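PDB 3OC7: enoyl-CoA hydratase from Mycobacterium avium, which probably catalyses the reversible addition of water to the double bond of enoyl-CoA thioesters in fatty acid metabolism. Local coordinates for residues Val56-Leu61 / Thr205-Gly210; Arg108-Ala113 / Gln213-Ser218; Gly122-Val127 / Leu157-Lys162; Cys130-Ala135 / Asp201-Asp206; Glu176-Arg181 / Ile186-Met191. All coordinates share one frame; numbering follows the deposited sequence.

Interaction 1: residues Val56-Leu61 / Thr205-Gly210; sequences VRVVVL and TDVGRG
Arg57 grips the carbonyl oxygen of Gly208 side-on, with two nitrogens converging on one acceptor. NH2 is the shorter arm, at 2.8 Å from Gly208 O with an N-H...O angle of 152°; Arg57 NE completes the fork at 3.0 Å from Gly208 O. The acceptor lies almost exactly in the guanidinium plane, at the edge of the group and between its two donors. Seen from the carbonyl, NE and NH2 approach on opposite faces of its plane. Two bonds to one oxygen restrain the rotation of the guanidinium as well as its position, and the bend in the arginine chain (chi3 -59°) turns the group onto this backbone carbonyl. The guanidinium thus lies near the C-terminal end of helix 196-208, where its charge would probably be favourable to the helix dipole. Next to this fork, Arg57 CD packs at 3.4 Å from Gly210 O.

One residue further along the chain the contact becomes apolar. Val207 CG1 meets Val58 at its branch point, 4.0 Å from Val58 CB, and stands 4.1 Å from Val58 CG2. Trp265 of the second subunit packs on Arg57. Strand 58-63 runs between strands 21-26 and 111-115 of the larger sheet, and helix 196-208 packs against it, Val207 also reaching Pro110 and Val60 touching Val204.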
# COMPACT_ATOMS: atom_id res chain seq x y z
N VAL A 56 30.39 7.05 11.57
CA VAL A 56 29.20 6.19 11.51
C VAL A 56 28.24 6.62 10.38
O VAL A 56 27.85 7.81 10.32
CB VAL A 56 28.46 6.16 12.89
CG1 VAL A 56 27.18 5.29 12.83
CG2 VAL A 56 29.39 5.64 14.00
N ARG A 57 27.89 5.67 9.50
CA ARG A 57 26.90 5.90 8.43
C ARG A 57 25.59 5.05 8.52
O ARG A 57 24.62 5.31 7.79
CB ARG A 57 27.55 5.82 7.02
CG ARG A 57 28.54 6.99 6.75
CD ARG A 57 29.01 7.12 5.29
NE ARG A 57 29.69 5.94 4.75
CZ ARG A 57 30.95 5.59 5.01
NH1 ARG A 57 31.70 6.33 5.83
NH2 ARG A 57 31.46 4.50 4.46
N VAL A 58 25.55 4.10 9.47
CA VAL A 58 24.39 3.22 9.67
C VAL A 58 24.40 2.65 11.10
O VAL A 58 25.49 2.47 11.69
CB VAL A 58 24.35 2.09 8.58
CG1 VAL A 58 25.60 1.20 8.65
CG2 VAL A 58 23.07 1.23 8.66
N VAL A 59 23.20 2.40 11.66
CA VAL A 59 23.01 1.73 12.98
C VAL A 59 22.31 0.37 12.86
O VAL A 59 21.35 0.24 12.09
CB VAL A 59 22.12 2.62 13.90
CG1 VAL A 59 21.73 1.90 15.22
CG2 VAL A 59 22.80 3.94 14.21
N VAL A 60 22.78 -0.65 13.62
CA VAL A 60 22.05 -1.92 13.80
C VAL A 60 21.44 -2.00 15.21
O VAL A 60 22.17 -1.80 16.20
CB VAL A 60 22.96 -3.17 13.53
CG1 VAL A 60 22.22 -4.50 13.84
CG2 VAL A 60 23.53 -3.14 12.10
N LEU A 61 20.13 -2.26 15.30
CA LEU A 61 19.44 -2.49 16.58
C LEU A 61 19.26 -4.01 16.78
O LEU A 61 18.41 -4.63 16.12
CB LEU A 61 18.08 -1.76 16.61
CG LEU A 61 17.19 -1.84 17.86
CD1 LEU A 61 17.88 -1.32 19.15
CD2 LEU A 61 15.83 -1.13 17.65
N THR A 205 27.19 -3.41 4.40
CA THR A 205 28.16 -3.15 3.32
C THR A 205 27.55 -2.23 2.23
O THR A 205 28.15 -1.22 1.85
CB THR A 205 28.72 -4.48 2.72
OG1 THR A 205 29.39 -5.23 3.75
CG2 THR A 205 29.71 -4.20 1.59
N ASP A 206 26.34 -2.56 1.77
CA ASP A 206 25.70 -1.78 0.70
C ASP A 206 25.25 -0.36 1.13
O ASP A 206 25.49 0.62 0.41
CB ASP A 206 24.56 -2.60 0.06
CG ASP A 206 25.08 -3.81 -0.73
OD1 ASP A 206 26.28 -3.84 -1.11
OD2 ASP A 206 24.29 -4.75 -0.98
N VAL A 207 24.62 -0.24 2.30
CA VAL A 207 24.25 1.08 2.84
C VAL A 207 25.50 1.98 3.07
O VAL A 207 25.49 3.17 2.74
CB VAL A 207 23.37 0.96 4.13
CG1 VAL A 207 23.08 2.33 4.75
CG2 VAL A 207 22.04 0.26 3.82
N GLY A 208 26.57 1.39 3.60
CA GLY A 208 27.82 2.12 3.86
C GLY A 208 28.53 2.73 2.66
O GLY A 208 29.38 3.63 2.84
N ARG A 209 28.19 2.27 1.45
CA ARG A 209 28.67 2.86 0.19
C ARG A 209 28.11 4.29 -0.07
O ARG A 209 28.69 5.05 -0.85
CB ARG A 209 28.34 1.97 -1.01
CG ARG A 209 29.00 0.59 -1.01
CD ARG A 209 28.64 -0.18 -2.27
NE ARG A 209 29.03 -1.59 -2.15
CZ ARG A 209 30.21 -2.08 -2.52
NH1 ARG A 209 31.14 -1.30 -3.06
NH2 ARG A 209 30.46 -3.38 -2.36
N GLY A 210 26.97 4.62 0.55
CA GLY A 210 26.34 5.95 0.40
C GLY A 210 27.04 7.05 1.20
O GLY A 210 27.66 6.78 2.24

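Interaction 2: residues Arg108-Ala113 / Gln213-Ser218; sequences RLPVIA and QGLAAS
One group of contacts is made by backbone and methyl, where Arg108 meets Ala216. The CA atoms of Arg108 and Ala216 come within 4.8 Å, consistent with the small side chain of Ala216. Arg108 O touches Ala216 CA at 3.6 Å and Ala216 CB at 3.7 Å, while the CB atoms of Arg108 and Ala216 are 4.2 Å apart. The carbonyl of Arg108 thus rests against the helix surface, and no hydrogen bond joins the segments.

Apolar packing forms the second group. Pro110 presents CG, the flap of its ring, to Leu215 CB at 4.3 Å, so the leucine is met at the root of its side chain. Leu173 of the second subunit packs on Pro110 as well.

The polar end of Arg108 is bonded away from the interface: its NH2 is hydrogen-bonded to the backbone oxygens of Ser51 and Val56. A polar tie to the same helix comes from Lys219, whose NZ is hydrogen-bonded to Leu109 O.

The arrangement seats the early part of long helix 212-245 on the loop that leads into strand 111-115. Helix 196-208 lies beside both, with Val207 touching Pro110 and Leu215.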
# COMPACT_ATOMS: atom_id res chain seq x y z
N ARG A 108 19.43 11.21 11.19
CA ARG A 108 20.19 11.28 9.92
C ARG A 108 20.63 9.90 9.42
O ARG A 108 20.94 9.74 8.23
CB ARG A 108 21.44 12.21 10.04
CG ARG A 108 22.65 11.59 10.76
CD ARG A 108 23.95 12.46 10.76
NE ARG A 108 25.07 11.82 11.46
CZ ARG A 108 25.95 10.98 10.92
NH1 ARG A 108 25.83 10.61 9.64
NH2 ARG A 108 26.94 10.48 11.66
N LEU A 109 20.69 8.93 10.34
CA LEU A 109 21.21 7.57 10.08
C LEU A 109 20.11 6.56 9.73
O LEU A 109 19.09 6.48 10.45
CB LEU A 109 21.95 7.05 11.33
CG LEU A 109 23.17 7.82 11.85
CD1 LEU A 109 23.57 7.34 13.24
CD2 LEU A 109 24.32 7.69 10.87
N PRO A 110 20.30 5.77 8.64
CA PRO A 110 19.48 4.55 8.48
C PRO A 110 19.62 3.60 9.70
O PRO A 110 20.76 3.39 10.20
CB PRO A 110 20.06 3.91 7.20
CG PRO A 110 20.69 5.07 6.42
CD PRO A 110 21.28 5.93 7.54
N VAL A 111 18.49 3.07 10.19
CA VAL A 111 18.45 2.12 11.34
C VAL A 111 17.86 0.76 10.90
O VAL A 111 16.73 0.69 10.35
CB VAL A 111 17.65 2.71 12.55
CG1 VAL A 111 17.77 1.76 13.76
CG2 VAL A 111 18.13 4.11 12.93
N ILE A 112 18.64 -0.31 11.12
CA ILE A 112 18.30 -1.69 10.71
C ILE A 112 18.06 -2.62 11.91
O ILE A 112 18.97 -2.85 12.72
CB ILE A 112 19.43 -2.31 9.80
CG1 ILE A 112 19.79 -1.37 8.65
CG2 ILE A 112 19.00 -3.72 9.30
CD1 ILE A 112 20.98 -1.88 7.82
N ALA A 113 16.85 -3.19 12.04
CA ALA A 113 16.58 -4.16 13.13
C ALA A 113 17.08 -5.57 12.77
O ALA A 113 16.86 -6.07 11.64
CB ALA A 113 15.08 -4.19 13.48
N GLN A 213 25.44 12.83 3.42
CA GLN A 213 24.37 13.70 2.92
C GLN A 213 23.34 12.94 2.05
O GLN A 213 22.13 13.13 2.19
CB GLN A 213 24.99 14.90 2.17
CG GLN A 213 24.06 15.68 1.24
CD GLN A 213 24.82 16.65 0.34
OE1 GLN A 213 25.17 16.33 -0.80
NE2 GLN A 213 25.10 17.83 0.87
N GLY A 214 23.83 12.07 1.17
CA GLY A 214 22.92 11.29 0.30
C GLY A 214 21.99 10.36 1.07
O GLY A 214 20.80 10.29 0.75
N LEU A 215 22.53 9.64 2.06
CA LEU A 215 21.72 8.77 2.93
C LEU A 215 20.69 9.54 3.77
O LEU A 215 19.52 9.12 3.85
CB LEU A 215 22.60 7.90 3.85
CG LEU A 215 23.48 6.86 3.15
CD1 LEU A 215 24.51 6.25 4.08
CD2 LEU A 215 22.62 5.77 2.49
N ALA A 216 21.09 10.67 4.37
CA ALA A 216 20.13 11.48 5.15
C ALA A 216 18.96 12.01 4.27
O ALA A 216 17.79 11.95 4.70
CB ALA A 216 20.82 12.64 5.90
N ALA A 217 19.27 12.53 3.08
CA ALA A 217 18.23 13.09 2.20
C ALA A 217 17.31 12.01 1.60
O ALA A 217 16.07 12.22 1.45
CB ALA A 217 18.85 13.95 1.10
N SER A 218 17.92 10.86 1.27
CA SER A 218 17.15 9.72 0.72
C SER A 218 16.18 9.15 1.79
O SER A 218 15.01 8.87 1.49
CB SER A 218 18.08 8.63 0.16
OG SER A 218 18.91 9.09 -0.92

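Interaction 3: residues Gly122-Val127 / Leu157-Lys162; sequences GGFGLV and LTLLPK
Thr158 and Leu159 face Gly125 and Phe124 through two different side-chain settings. In Thr158, chi1 of 62° places OG1 in the crowded position between backbone N and carbonyl carbon and directs it at Gly125. In Leu159, CG stands beside the backbone N (chi1 -65°) and chi2 is extended at -173°, which carries both methyls to the neighbouring helix although the CB itself does not aim there.

The polar outcome is a weak hydrogen bond: Thr158 OG1 donates to Gly125 O over 3.3 Å. The hydroxyl oxygen Thr158 OG1 also lies 3.9 Å from Gly125 CA, so the glycine backbone is met directly, where the CA atoms of the two segments come nearest (6.3 Å between Gly125 CA and Thr158 CA).

The leucine divides its contacts. Leu159 CD2 rests 3.9 Å from Phe124 O, while Leu159 CD1 lies 4.2 Å from Phe124 CB, near the base of the aromatic side chain. Leu188 touches both Phe124 and Leu159, and Met101 of helix 86-106 touches Thr158; the touching residues of the two segments are all buried.

Gly122 and Gly123 lie at the beginning of helix 123-129. In the crotonase family the start of this helix supplies one backbone N-H of the oxyanion hole for the thioester carbonyl, so the contact packs helix 156-159 against what is probably an active-site helix here too.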
# COMPACT_ATOMS: atom_id res chain seq x y z
N GLY A 122 4.39 -3.39 22.67
CA GLY A 122 5.26 -2.27 22.32
C GLY A 122 6.46 -2.61 21.45
O GLY A 122 6.98 -1.75 20.75
N GLY A 123 6.94 -3.86 21.54
CA GLY A 123 8.01 -4.32 20.64
C GLY A 123 7.74 -4.10 19.15
O GLY A 123 8.66 -3.80 18.39
N PHE A 124 6.47 -4.23 18.74
CA PHE A 124 6.04 -4.00 17.35
C PHE A 124 6.36 -2.56 16.90
O PHE A 124 6.70 -2.32 15.74
CB PHE A 124 4.53 -4.23 17.17
CG PHE A 124 4.12 -5.67 16.94
CD1 PHE A 124 3.79 -6.49 18.02
CD2 PHE A 124 3.96 -6.17 15.65
CE1 PHE A 124 3.36 -7.81 17.81
CE2 PHE A 124 3.53 -7.50 15.41
CZ PHE A 124 3.25 -8.33 16.50
N GLY A 125 6.24 -1.61 17.83
CA GLY A 125 6.50 -0.19 17.53
C GLY A 125 7.96 0.09 17.18
O GLY A 125 8.23 0.90 16.28
N LEU A 126 8.90 -0.57 17.88
CA LEU A 126 10.33 -0.52 17.51
C LEU A 126 10.60 -1.09 16.12
O LEU A 126 11.30 -0.45 15.30
CB LEU A 126 11.22 -1.25 18.54
CG LEU A 126 11.33 -0.68 19.96
CD1 LEU A 126 12.40 -1.45 20.76
CD2 LEU A 126 11.61 0.81 19.95
N VAL A 127 10.05 -2.29 15.84
CA VAL A 127 10.19 -2.91 14.51
C VAL A 127 9.64 -1.97 13.40
O VAL A 127 10.29 -1.78 12.36
CB VAL A 127 9.51 -4.34 14.46
CG1 VAL A 127 9.57 -4.94 13.05
CG2 VAL A 127 10.14 -5.31 15.51
N LEU A 157 1.05 4.24 14.90
CA LEU A 157 1.84 5.34 14.31
C LEU A 157 2.90 4.88 13.27
O LEU A 157 3.14 5.57 12.27
CB LEU A 157 2.51 6.19 15.41
CG LEU A 157 1.60 7.05 16.29
CD1 LEU A 157 2.38 7.58 17.51
CD2 LEU A 157 0.94 8.17 15.49
N THR A 158 3.51 3.71 13.53
CA THR A 158 4.48 3.10 12.58
C THR A 158 3.98 1.83 11.85
O THR A 158 4.50 1.52 10.77
CB THR A 158 5.88 2.82 13.24
OG1 THR A 158 5.76 1.88 14.31
CG2 THR A 158 6.57 4.14 13.70
N LEU A 159 2.99 1.11 12.40
CA LEU A 159 2.40 -0.06 11.71
C LEU A 159 1.47 0.27 10.54
O LEU A 159 1.56 -0.36 9.46
CB LEU A 159 1.67 -1.00 12.69
CG LEU A 159 2.49 -1.71 13.78
CD1 LEU A 159 1.60 -2.71 14.50
CD2 LEU A 159 3.73 -2.39 13.20
N LEU A 160 0.58 1.24 10.72
CA LEU A 160 -0.41 1.53 9.65
C LEU A 160 0.17 2.10 8.34
O LEU A 160 -0.37 1.79 7.26
CB LEU A 160 -1.63 2.31 10.17
CG LEU A 160 -2.47 1.62 11.26
CD1 LEU A 160 -3.66 2.51 11.65
CD2 LEU A 160 -2.95 0.20 10.87
N PRO A 161 1.26 2.90 8.39
CA PRO A 161 1.91 3.31 7.12
C PRO A 161 2.64 2.18 6.35
O PRO A 161 2.91 2.34 5.16
CB PRO A 161 2.92 4.41 7.55
CG PRO A 161 2.49 4.80 8.92
CD PRO A 161 1.80 3.63 9.56
N LYS A 162 2.96 1.05 7.01
CA LYS A 162 3.83 0.00 6.40
C LYS A 162 3.16 -1.37 6.11
O LYS A 162 3.59 -2.10 5.19
CB LYS A 162 5.13 -0.15 7.22
CG LYS A 162 5.86 1.21 7.49
CD LYS A 162 7.29 1.05 8.06
CE LYS A 162 7.87 2.45 8.41
NZ LYS A 162 9.33 2.44 8.76

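Interaction 4: residues Cys130-Ala135 / Asp201-Asp206; sequences CDIAVA and DQLVTD
A single methyl, Leu203 CD1, makes all the closest contacts with the strand. It reaches Val134 CG2 at 3.5 Å, a tight approach, and Leu203 CD1 lies 4.2 Å from Ile132 CG2. The two partners are two residues apart on strand 132-135 and therefore project from the same face of the sheet, so the leucine methyl spans neighbouring positions of that face. Both pairs cross obliquely.

The torsions explain which branches are used. Leu203 holds CG beside its backbone N (chi1 -68°) and extends chi2 to 161°, reaching out from the helix. Val134, with chi1 -170°, has CG1 opposite its backbone N, which leaves CG2 as the branch that meets the leucine. The side chains do the bridging: even the nearest CA pair, that of Ile132 and Leu203, is 9.2 Å apart, and no hydrogen bond crosses between the segments.

In the second shell, Ile112 of the adjacent strand touches Ile132, and Leu196, from the beginning of the same helix as Leu203, touches Val134. Thr174 of the second subunit reaches both Ile132 and Leu203.

Strand 132-135 lies between strands 111-115 and 191-192, and helix 196-208 covers the sheet face carrying Ile132 and Val134, with Ala199 and Ile200 of that helix adding to the packing on Val134.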
# COMPACT_ATOMS: atom_id res chain seq x y z
N CYS A 130 12.00 1.28 12.58
CA CYS A 130 13.26 1.05 11.82
C CYS A 130 13.04 1.20 10.29
O CYS A 130 11.97 0.86 9.76
CB CYS A 130 13.88 -0.31 12.20
SG CYS A 130 14.53 -0.40 13.92
N ASP A 131 14.07 1.68 9.57
CA ASP A 131 13.98 1.83 8.11
C ASP A 131 13.97 0.47 7.36
O ASP A 131 13.24 0.30 6.35
CB ASP A 131 15.12 2.73 7.61
CG ASP A 131 15.13 4.06 8.32
OD1 ASP A 131 14.26 4.90 8.01
OD2 ASP A 131 16.00 4.25 9.21
N ILE A 132 14.77 -0.48 7.86
CA ILE A 132 14.92 -1.85 7.32
C ILE A 132 14.83 -2.83 8.51
O ILE A 132 15.29 -2.48 9.61
CB ILE A 132 16.28 -2.02 6.56
CG1 ILE A 132 16.39 -1.01 5.39
CG2 ILE A 132 16.48 -3.47 6.06
CD1 ILE A 132 17.80 -0.91 4.72
N ALA A 133 14.20 -4.00 8.32
CA ALA A 133 14.11 -5.03 9.39
C ALA A 133 14.29 -6.45 8.80
O ALA A 133 13.64 -6.80 7.79
CB ALA A 133 12.79 -4.92 10.16
N VAL A 134 15.15 -7.24 9.45
CA VAL A 134 15.43 -8.65 9.06
C VAL A 134 15.12 -9.59 10.23
O VAL A 134 15.51 -9.30 11.37
CB VAL A 134 16.93 -8.83 8.59
CG1 VAL A 134 17.21 -10.22 7.96
CG2 VAL A 134 17.34 -7.70 7.63
N ALA A 135 14.43 -10.71 9.96
CA ALA A 135 14.13 -11.70 11.02
C ALA A 135 14.51 -13.14 10.68
O ALA A 135 14.27 -13.62 9.54
CB ALA A 135 12.65 -11.65 11.42
N ASP A 201 25.24 -8.39 7.50
CA ASP A 201 26.57 -7.99 7.00
C ASP A 201 26.49 -7.44 5.56
O ASP A 201 27.10 -6.40 5.25
CB ASP A 201 27.59 -9.15 7.11
CG ASP A 201 28.16 -9.34 8.54
OD1 ASP A 201 27.92 -8.51 9.44
OD2 ASP A 201 28.88 -10.35 8.76
N GLN A 202 25.71 -8.10 4.71
CA GLN A 202 25.56 -7.62 3.32
C GLN A 202 24.83 -6.27 3.22
O GLN A 202 25.26 -5.39 2.45
CB GLN A 202 24.90 -8.67 2.41
CG GLN A 202 24.95 -8.30 0.92
CD GLN A 202 26.38 -8.07 0.40
OE1 GLN A 202 26.71 -6.99 -0.11
NE2 GLN A 202 27.23 -9.09 0.54
N LEU A 203 23.74 -6.11 3.99
CA LEU A 203 22.99 -4.84 4.01
C LEU A 203 23.84 -3.67 4.53
O LEU A 203 23.78 -2.57 3.96
CB LEU A 203 21.65 -4.97 4.79
CG LEU A 203 20.54 -5.84 4.18
CD1 LEU A 203 19.50 -6.24 5.25
CD2 LEU A 203 19.86 -5.18 2.97
N VAL A 204 24.61 -3.89 5.59
CA VAL A 204 25.52 -2.86 6.14
C VAL A 204 26.61 -2.43 5.12
O VAL A 204 26.89 -1.23 4.96
CB VAL A 204 26.13 -3.34 7.50
CG1 VAL A 204 27.36 -2.50 7.92
CG2 VAL A 204 25.05 -3.33 8.60
N THR A 205 27.19 -3.41 4.40
CA THR A 205 28.16 -3.15 3.32
C THR A 205 27.55 -2.23 2.23
O THR A 205 28.15 -1.22 1.85
CB THR A 205 28.72 -4.48 2.72
OG1 THR A 205 29.39 -5.23 3.75
CG2 THR A 205 29.71 -4.20 1.59
N ASP A 206 26.34 -2.56 1.77
CA ASP A 206 25.70 -1.78 0.70
C ASP A 206 25.25 -0.36 1.13
O ASP A 206 25.49 0.62 0.41
CB ASP A 206 24.56 -2.60 0.06
CG ASP A 206 25.08 -3.81 -0.73
OD1 ASP A 206 26.28 -3.84 -1.11
OD2 ASP A 206 24.29 -4.75 -0.98

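Interaction 5: residues Glu176-Arg181 / Ile186-Met191; sequences EKFDAR and IGLITM
Phe178 is the centre of this contact, and its ring is met by two aliphatic ends. Leu188 CD2 comes to the ring edge, near its plane, at 4.0 Å from Phe178 CE2 and 4.1 Å from Phe178 CZ. Ile186 CD1 approaches the same corner, 3.9 Å from Phe178 CE2, its side chain coming from the opposite direction to that of the phenylalanine. A chi1 of 58° sets Phe178 CG between its backbone N and carbonyl carbon and so aims the ring at 186-191. Leu188, by contrast, has CG opposite its backbone N, which brings its CD2 to the rim. Tyr171 meets the Phe178 ring as well, the two planes inclined to each other.

The segments include the two ends of the short helix 180-186, and both ends carry capping motifs. Asp179 is the N-cap, with OD1 bonded to Arg182 N. Gly187 ends the helix in a Schellman motif, its phi of 99° lying in the positive region where glycine is at ease. The end-to-end directions of the touching parts differ by 49°, and residues from the two ends of the helix can meet.

Ala180 and Ile189 make the second patch. Ile189 CD1 lies 3.5 Å from Ala180 O and 4.3 Å from Ala180 CB, touching backbone and methyl together. Ala135 of strand 132-135 packs on both residues. At and just after the turn, the carbonyls of Gly187 and Leu188 accept hydrogen bonds from Arg166 of the second subunit.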
# COMPACT_ATOMS: atom_id res chain seq x y z
N GLU A 176 -4.05 -13.84 15.86
CA GLU A 176 -3.27 -15.03 15.42
C GLU A 176 -1.74 -14.82 15.51
O GLU A 176 -1.22 -13.72 15.22
CB GLU A 176 -3.60 -15.38 13.95
CG GLU A 176 -5.00 -15.94 13.67
CD GLU A 176 -5.39 -15.84 12.19
OE1 GLU A 176 -5.65 -14.72 11.69
OE2 GLU A 176 -5.46 -16.90 11.51
N LYS A 177 -1.02 -15.89 15.89
CA LYS A 177 0.44 -15.92 15.86
C LYS A 177 0.95 -16.24 14.44
O LYS A 177 0.38 -17.11 13.76
CB LYS A 177 0.97 -16.97 16.84
CG LYS A 177 2.48 -16.90 17.09
CD LYS A 177 2.98 -18.07 17.96
CE LYS A 177 2.48 -18.00 19.38
NZ LYS A 177 2.87 -19.23 20.12
N PHE A 178 2.02 -15.58 14.02
CA PHE A 178 2.64 -15.82 12.69
C PHE A 178 4.18 -15.75 12.68
O PHE A 178 4.79 -15.29 13.66
CB PHE A 178 1.99 -14.91 11.61
CG PHE A 178 2.08 -13.41 11.88
CD1 PHE A 178 1.13 -12.76 12.69
CD2 PHE A 178 3.10 -12.63 11.30
CE1 PHE A 178 1.19 -11.39 12.93
CE2 PHE A 178 3.17 -11.25 11.54
CZ PHE A 178 2.22 -10.64 12.35
N ASP A 179 4.80 -16.22 11.58
CA ASP A 179 6.27 -16.35 11.46
C ASP A 179 6.96 -15.26 10.59
O ASP A 179 6.28 -14.34 10.09
CB ASP A 179 6.68 -17.78 11.01
CG ASP A 179 6.15 -18.13 9.59
OD1 ASP A 179 5.80 -17.23 8.81
OD2 ASP A 179 6.10 -19.35 9.24
N ALA A 180 8.28 -15.38 10.41
CA ALA A 180 9.07 -14.41 9.61
C ALA A 180 8.65 -14.29 8.14
O ALA A 180 8.59 -13.18 7.60
CB ALA A 180 10.58 -14.70 9.73
N ARG A 181 8.38 -15.43 7.49
CA ARG A 181 7.91 -15.45 6.10
C ARG A 181 6.60 -14.65 5.92
O ARG A 181 6.46 -13.83 4.98
CB ARG A 181 7.78 -16.91 5.62
N ILE A 186 3.47 -9.34 4.45
CA ILE A 186 2.52 -8.28 4.84
C ILE A 186 3.13 -6.87 5.06
O ILE A 186 2.38 -5.89 5.25
CB ILE A 186 1.68 -8.69 6.10
CG1 ILE A 186 2.53 -8.75 7.37
CG2 ILE A 186 0.96 -10.03 5.84
CD1 ILE A 186 1.72 -8.96 8.69
N GLY A 187 4.47 -6.77 5.07
CA GLY A 187 5.13 -5.46 5.23
C GLY A 187 5.62 -5.17 6.65
O GLY A 187 6.18 -4.08 6.90
N LEU A 188 5.46 -6.12 7.59
CA LEU A 188 5.95 -5.89 8.97
C LEU A 188 7.49 -5.87 9.04
O LEU A 188 8.08 -5.09 9.82
CB LEU A 188 5.37 -6.92 9.95
CG LEU A 188 5.84 -6.82 11.42
CD1 LEU A 188 5.52 -5.45 12.05
CD2 LEU A 188 5.26 -7.93 12.27
N ILE A 189 8.14 -6.73 8.24
CA ILE A 189 9.62 -6.71 8.06
C ILE A 189 9.99 -6.60 6.59
O ILE A 189 9.12 -6.78 5.71
CB ILE A 189 10.33 -7.97 8.72
CG1 ILE A 189 9.95 -9.26 7.99
CG2 ILE A 189 10.02 -8.04 10.24
CD1 ILE A 189 10.63 -10.54 8.50
N THR A 190 11.26 -6.30 6.31
CA THR A 190 11.80 -6.23 4.94
C THR A 190 12.08 -7.62 4.33
O THR A 190 11.78 -7.87 3.14
CB THR A 190 13.10 -5.36 4.88
OG1 THR A 190 12.91 -4.15 5.65
CG2 THR A 190 13.49 -5.02 3.44
N MET A 191 12.70 -8.49 5.13
CA MET A 191 13.06 -9.84 4.66
C MET A 191 13.22 -10.87 5.77
O MET A 191 13.74 -10.56 6.86
CB MET A 191 14.32 -9.80 3.80
CG MET A 191 15.47 -9.00 4.35
SD MET A 191 16.95 -8.97 3.29
CE MET A 191 17.55 -10.60 3.58

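From the N terminus, 56-61 opens interaction 1, which closes at 205-210. Interaction 2 starts later, at 108-113, but ends beyond it at 213-218, so the two loops cross. Interaction 3 (122-127 with 157-162) lies wholly within both. Interaction 4 starts at 130-135, before interaction 3 has closed, and crosses it; its other end, 201-206, overlaps that of interaction 1. Interaction 5, the shortest loop, begins after interaction 3 has closed. Interaction 4 lies within interaction 2, and 5 within 1, 2 and 4. Interactions 1 and 4 join the larger sheet to helix 196-208, interaction 2 ties the loop leading into strand 111-115 to helix 212-245, and 3 and 5 meet around Leu188.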